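Hemolysin-like protein containing CBS domains (Oenococcus oeni, PDB 3OCO) is of unknown function but comprises the paired CBS domains of a membrane-anchored UPF0053-family protein, which as a whole possibly binds flavin adenine dinucleotide. Local coordinates at residues N18-V21 against A22-M26; L45-Y48 against L49-Y53; S97-E100 against N101-V104. All coordinates share one frame; numbering follows the deposited sequence.

Contact 1: residues N18-V21 against A22-M26; sequences NDKV and ASDVM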
# COMPACT_ATOMS: atom_id res chain seq x y z
N ASN A 18 -12.17 -12.69 11.25
CA ASN A 18 -13.55 -12.24 11.19
C ASN A 18 -14.08 -11.91 12.58
O ASN A 18 -14.98 -11.08 12.75
CB ASN A 18 -14.44 -13.30 10.52
CG ASN A 18 -15.88 -12.85 10.39
OD1 ASN A 18 -16.78 -13.42 11.02
ND2 ASN A 18 -16.10 -11.82 9.58
N ASP A 19 -13.48 -12.55 13.58
CA ASP A 19 -13.99 -12.45 14.94
C ASP A 19 -13.15 -11.52 15.80
O ASP A 19 -13.54 -11.19 16.92
CB ASP A 19 -14.06 -13.84 15.58
CG ASP A 19 -15.28 -14.02 16.45
OD1 ASP A 19 -16.09 -13.07 16.53
OD2 ASP A 19 -15.43 -15.10 17.05
N LYS A 20 -12.00 -11.09 15.28
CA LYS A 20 -11.08 -10.22 16.01
C LYS A 20 -11.61 -8.79 16.10
O LYS A 20 -12.54 -8.42 15.38
CB LYS A 20 -9.70 -10.22 15.35
CG LYS A 20 -8.81 -11.39 15.73
CD LYS A 20 -7.78 -11.67 14.65
CE LYS A 20 -6.90 -12.87 15.01
NZ LYS A 20 -6.08 -12.59 16.22
N VAL A 21 -11.03 -8.00 16.98
CA VAL A 21 -11.41 -6.60 17.10
C VAL A 21 -10.24 -5.65 16.82
O VAL A 21 -9.09 -6.06 16.69
CB VAL A 21 -11.98 -6.27 18.48
CG1 VAL A 21 -13.23 -7.09 18.73
CG2 VAL A 21 -10.94 -6.53 19.56
N ALA A 22 -10.57 -4.37 16.73
CA ALA A 22 -9.60 -3.34 16.41
C ALA A 22 -8.27 -3.45 17.18
O ALA A 22 -7.19 -3.31 16.59
CB ALA A 22 -10.23 -1.96 16.60
N SER A 23 -8.33 -3.71 18.48
CA SER A 23 -7.13 -3.75 19.31
C SER A 23 -6.19 -4.94 19.06
O SER A 23 -5.05 -4.94 19.50
CB SER A 23 -7.50 -3.65 20.80
OG SER A 23 -8.36 -4.70 21.19
N ASP A 24 -6.69 -5.96 18.36
CA ASP A 24 -5.88 -7.14 18.06
C ASP A 24 -4.95 -6.91 16.85
O ASP A 24 -3.91 -7.57 16.72
CB ASP A 24 -6.79 -8.34 17.77
CG ASP A 24 -7.82 -8.58 18.86
OD1 ASP A 24 -8.30 -9.73 19.00
OD2 ASP A 24 -8.17 -7.63 19.58
N VAL A 25 -5.31 -5.96 16.00
CA VAL A 25 -4.76 -5.83 14.67
C VAL A 25 -3.96 -4.54 14.51
O VAL A 25 -3.14 -4.40 13.60
CB VAL A 25 -5.90 -5.84 13.63
CG1 VAL A 25 -5.43 -5.37 12.28
CG2 VAL A 25 -6.50 -7.24 13.52
N MSE A 26 -4.20 -3.60 15.40
CA MSE A 26 -3.72 -2.25 15.20
C MSE A 26 -2.24 -2.11 15.48
O MSE A 26 -1.64 -2.92 16.20
CB MSE A 26 -4.46 -1.30 16.12
CG MSE A 26 -4.12 -1.58 17.55
SE MSE A 26 -5.02 -0.51 18.92
CE MSE A 26 -3.89 -1.22 20.37
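D24 folds back against V21 and K20 as the chain passes from a short extended link into the short helix 22-25, whose own backbone bonds, from V25 N and M26 N to A22 O, are weak. The one hydrogen bond across the turn runs from D24 N to V21 O, 2.9 Å long with an angle of 155° at the hydrogen. The donor sits well above the carbonyl plane of V21, 43° out of it. S23 N is nearly as close to V21 O, yet its N-H points too poorly to bond. D24 OD2 makes a tight, non-bonding approach of 3.0 Å to V21 CG2, the methyl that a chi1 of -61° places between the backbone N and the carbonyl carbon of V21. It also lies 3.4 Å from V21 O, two acceptors whose nearness is, if anything, mildly unfavourable. OD1 rests 3.7 Å from K20 CG, so the acid lies against the lysine's aliphatic part. The K20 chain bends at its last torsion, and NZ remains 4.6 Å from D24 OD1, beyond a salt bridge. S23 OG is weakly bonded at best, with both D24 OD2 and E100 O as possible acceptors. The backbone of S23 is bonded to that of E100, and A22 packs on V121 and I132 of the second CBS domain. With one good backbone bond across the turn and the opposite charges apart, K20 probably offers D24 electrostatic attraction rather than a fixed grip.

Contact 2: residues L45-Y48 against L49-Y53; sequences LLLY and LEEQY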
# COMPACT_ATOMS: atom_id res chain seq x y z
N LEU A 45 8.56 15.35 4.32
CA LEU A 45 9.36 14.70 3.30
C LEU A 45 10.54 13.96 3.90
O LEU A 45 10.75 12.79 3.61
CB LEU A 45 9.88 15.69 2.26
CG LEU A 45 10.81 15.01 1.22
CD1 LEU A 45 10.04 13.93 0.48
CD2 LEU A 45 11.44 16.00 0.22
N LEU A 46 11.32 14.64 4.73
CA LEU A 46 12.46 14.02 5.39
C LEU A 46 12.06 12.86 6.30
O LEU A 46 12.82 11.90 6.47
CB LEU A 46 13.26 15.04 6.19
CG LEU A 46 13.87 16.17 5.37
CD1 LEU A 46 14.52 17.19 6.30
CD2 LEU A 46 14.86 15.61 4.30
N LEU A 47 10.88 12.97 6.90
CA LEU A 47 10.42 11.87 7.74
C LEU A 47 10.13 10.63 6.87
O LEU A 47 10.55 9.51 7.19
CB LEU A 47 9.19 12.27 8.57
CG LEU A 47 8.80 11.18 9.58
CD1 LEU A 47 9.84 11.10 10.70
CD2 LEU A 47 7.42 11.41 10.17
N TYR A 48 9.39 10.83 5.79
CA TYR A 48 9.05 9.74 4.88
C TYR A 48 10.33 9.02 4.42
O TYR A 48 10.43 7.80 4.50
CB TYR A 48 8.23 10.28 3.69
CG TYR A 48 8.16 9.34 2.51
CD1 TYR A 48 7.58 8.08 2.63
CD2 TYR A 48 8.68 9.71 1.27
CE1 TYR A 48 7.52 7.21 1.55
CE2 TYR A 48 8.62 8.85 0.19
CZ TYR A 48 8.04 7.61 0.34
OH TYR A 48 7.99 6.75 -0.74
N LEU A 49 11.31 9.80 3.99
CA LEU A 49 12.55 9.26 3.43
C LEU A 49 13.31 8.43 4.45
O LEU A 49 14.08 7.53 4.09
CB LEU A 49 13.44 10.39 2.91
CG LEU A 49 12.93 10.96 1.59
CD1 LEU A 49 13.72 12.16 1.15
CD2 LEU A 49 13.00 9.89 0.52
N GLU A 50 13.08 8.73 5.72
CA GLU A 50 13.73 8.03 6.81
C GLU A 50 12.96 6.78 7.26
O GLU A 50 13.57 5.78 7.66
CB GLU A 50 13.92 8.99 7.98
CG GLU A 50 14.57 8.38 9.21
CD GLU A 50 16.02 7.97 8.98
OE1 GLU A 50 16.57 8.24 7.89
OE2 GLU A 50 16.62 7.39 9.91
N GLU A 51 11.63 6.83 7.20
CA GLU A 51 10.81 5.76 7.77
C GLU A 51 9.93 5.00 6.77
O GLU A 51 9.34 3.97 7.11
CB GLU A 51 9.94 6.32 8.89
CG GLU A 51 10.71 7.23 9.84
CD GLU A 51 10.05 7.35 11.20
OE1 GLU A 51 8.95 7.94 11.27
OE2 GLU A 51 10.62 6.84 12.19
N GLN A 52 9.81 5.52 5.55
CA GLN A 52 9.11 4.83 4.44
C GLN A 52 7.59 4.70 4.52
O GLN A 52 6.96 4.50 3.48
CB GLN A 52 9.64 3.41 4.23
CG GLN A 52 11.11 3.24 4.06
CD GLN A 52 11.43 1.78 3.83
OE1 GLN A 52 10.93 1.17 2.88
NE2 GLN A 52 12.23 1.19 4.71
N TYR A 53 6.99 4.75 5.71
CA TYR A 53 5.54 4.57 5.78
C TYR A 53 4.89 5.47 4.74
O TYR A 53 5.36 6.56 4.48
CB TYR A 53 4.99 4.88 7.18
CG TYR A 53 5.68 4.14 8.30
CD1 TYR A 53 5.38 2.82 8.56
CD2 TYR A 53 6.62 4.77 9.11
CE1 TYR A 53 6.02 2.14 9.59
CE2 TYR A 53 7.26 4.10 10.14
CZ TYR A 53 6.95 2.78 10.37
OH TYR A 53 7.58 2.10 11.40
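L49 lies one helical turn beyond L45, and its N-H bonds to L45 O at 3.1 Å and 163°. Its side chain meets that of L45, CD1 lying 4.1 Å from L45 CG; R81 of the second subunit packs on both leucines. E50 N follows with weak bonds to L46 O and L47 O, while its carboxylate leads away from the turn. E51 N bonds to L47 O at 2.9 Å. CG of E51 stands anti to its own carbonyl carbon (chi1 -45°), and the extended chain reaches across L47 at a slant and brings OE1 to 3.3 Å from L47 CD1. That oxygen is hydrogen-bonded to S33 OG. Q52 takes a positive phi and ends the helical run, its N-H bonding to Y48 O at 2.6 Å in the carbonyl plane. Beyond it the backbone passes the edge of the Y48 ring, near its plane: Q52 O lies 3.4 Å from CE1, and Y53 O is 3.3 Å from CD1. This is the C-terminal end of the helix in a beta-alpha-beta unit, leading into strand 55-60. Main-chain bonding thus persists through Q52, and the carbonyls of Q52 and Y53 probably interact favourably with the electropositive ring edge of Y48.

Contact 3: residues S97-E100 against N101-V104; sequences SVPE and NMKV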
# COMPACT_ATOMS: atom_id res chain seq x y z
N SER A 97 -12.54 7.29 13.17
CA SER A 97 -12.15 6.74 14.46
C SER A 97 -13.09 5.62 14.84
O SER A 97 -14.28 5.64 14.49
CB SER A 97 -12.10 7.84 15.53
OG SER A 97 -13.37 8.45 15.71
N VAL A 98 -12.56 4.63 15.54
CA VAL A 98 -13.33 3.46 15.93
C VAL A 98 -12.88 3.03 17.32
O VAL A 98 -11.71 3.23 17.66
CB VAL A 98 -13.12 2.28 14.93
CG1 VAL A 98 -13.25 2.75 13.48
CG2 VAL A 98 -11.76 1.62 15.13
N PRO A 99 -13.79 2.42 18.11
CA PRO A 99 -13.48 1.95 19.47
C PRO A 99 -12.62 0.68 19.45
O PRO A 99 -12.69 -0.07 18.48
CB PRO A 99 -14.86 1.63 20.07
CG PRO A 99 -15.88 1.88 18.97
CD PRO A 99 -15.14 1.99 17.68
N GLU A 100 -11.84 0.46 20.50
CA GLU A 100 -10.98 -0.73 20.60
C GLU A 100 -11.70 -2.03 20.32
O GLU A 100 -11.10 -3.01 19.86
CB GLU A 100 -10.32 -0.81 21.97
CG GLU A 100 -9.13 0.07 22.15
CD GLU A 100 -8.83 0.34 23.60
OE1 GLU A 100 -9.14 -0.52 24.45
OE2 GLU A 100 -8.29 1.42 23.91
N ASN A 101 -12.99 -2.07 20.62
CA ASN A 101 -13.72 -3.33 20.56
C ASN A 101 -14.49 -3.57 19.26
O ASN A 101 -15.16 -4.59 19.13
CB ASN A 101 -14.64 -3.49 21.78
CG ASN A 101 -15.65 -2.36 21.89
OD1 ASN A 101 -16.63 -2.31 21.15
ND2 ASN A 101 -15.40 -1.44 22.81
N MSE A 102 -14.40 -2.66 18.29
CA MSE A 102 -15.09 -2.89 17.03
C MSE A 102 -14.51 -4.12 16.33
O MSE A 102 -13.30 -4.28 16.25
CB MSE A 102 -15.00 -1.68 16.09
CG MSE A 102 -16.26 -1.47 15.26
SE MSE A 102 -16.06 -0.14 13.85
CE MSE A 102 -17.94 0.31 13.59
N LYS A 103 -15.39 -4.99 15.84
CA LYS A 103 -14.97 -6.15 15.08
C LYS A 103 -14.29 -5.70 13.80
O LYS A 103 -14.76 -4.78 13.13
CB LYS A 103 -16.15 -7.06 14.76
CG LYS A 103 -16.13 -8.42 15.46
CD LYS A 103 -16.34 -8.29 16.96
CE LYS A 103 -16.70 -9.64 17.59
NZ LYS A 103 -17.94 -10.22 16.96
N VAL A 104 -13.19 -6.35 13.46
CA VAL A 104 -12.38 -5.95 12.32
C VAL A 104 -13.17 -5.62 11.05
O VAL A 104 -13.01 -4.53 10.51
CB VAL A 104 -11.28 -6.99 12.05
CG1 VAL A 104 -10.55 -6.65 10.78
CG2 VAL A 104 -10.31 -7.03 13.23
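A type I beta turn, P99-M102, takes the chain off the edge strand 96-99 and toward helix 104-113. It is closed by M102 N, which donates to P99 O at 3.1 Å. The N-H points almost straight at the oxygen (173°), although the donor stands 53° out of the carbonyl plane. N101 N is also near P99 O, but at an angle too poor for a bond. Beside the closing bond, the selenomethionine M102 turns back along the strand. Its CB lies 4.0 Å from CD of the P99 ring, and its extended chain brings SE to 4.0 Å from V98 CB. The V98 and M102 side chains cross at about a right angle, with SE equally near V98 CG1; V107 and E110 of the helix also touch M102. This strand-turn-helix passage belongs to the second CBS domain, where V98 pairs through its backbone with I120 and I122 of the neighbouring parallel strand. On the turn itself, N101 has its CG between the backbone N and the carbonyl carbon (chi1 58°), and this places ND2 4.2 Å from P99 CB, a loose approach to the proline ring. The carboxylate of E100 leads away from the turn, and its OE2 is hydrogen-bonded to S129 OG. K103 takes the N-cap position, directly before V104 opens the helix.

How the contacts relate
From the N terminus, contact 1 turns the chain from helix 10-19 into the short helix 22-25. Contact 2 follows at the end of helix 41-51, where the chain heads for strand 55-60, and contact 3 joins strand 96-99 to helix 104-113. Each closes a local turn; the three run in series, without nesting or crossing. Contacts 1 and 3 nevertheless meet: A22 N is 2.8 Å from M102 O and K20 O is 2.9 Å from V104 N, both probable hydrogen bonds, which tie the link and the start of helix 22-25 to the turn before helix 104-113. Contact 2 lies on the opposite side of the chain's centre, its centre about 27 Å from that of contact 1.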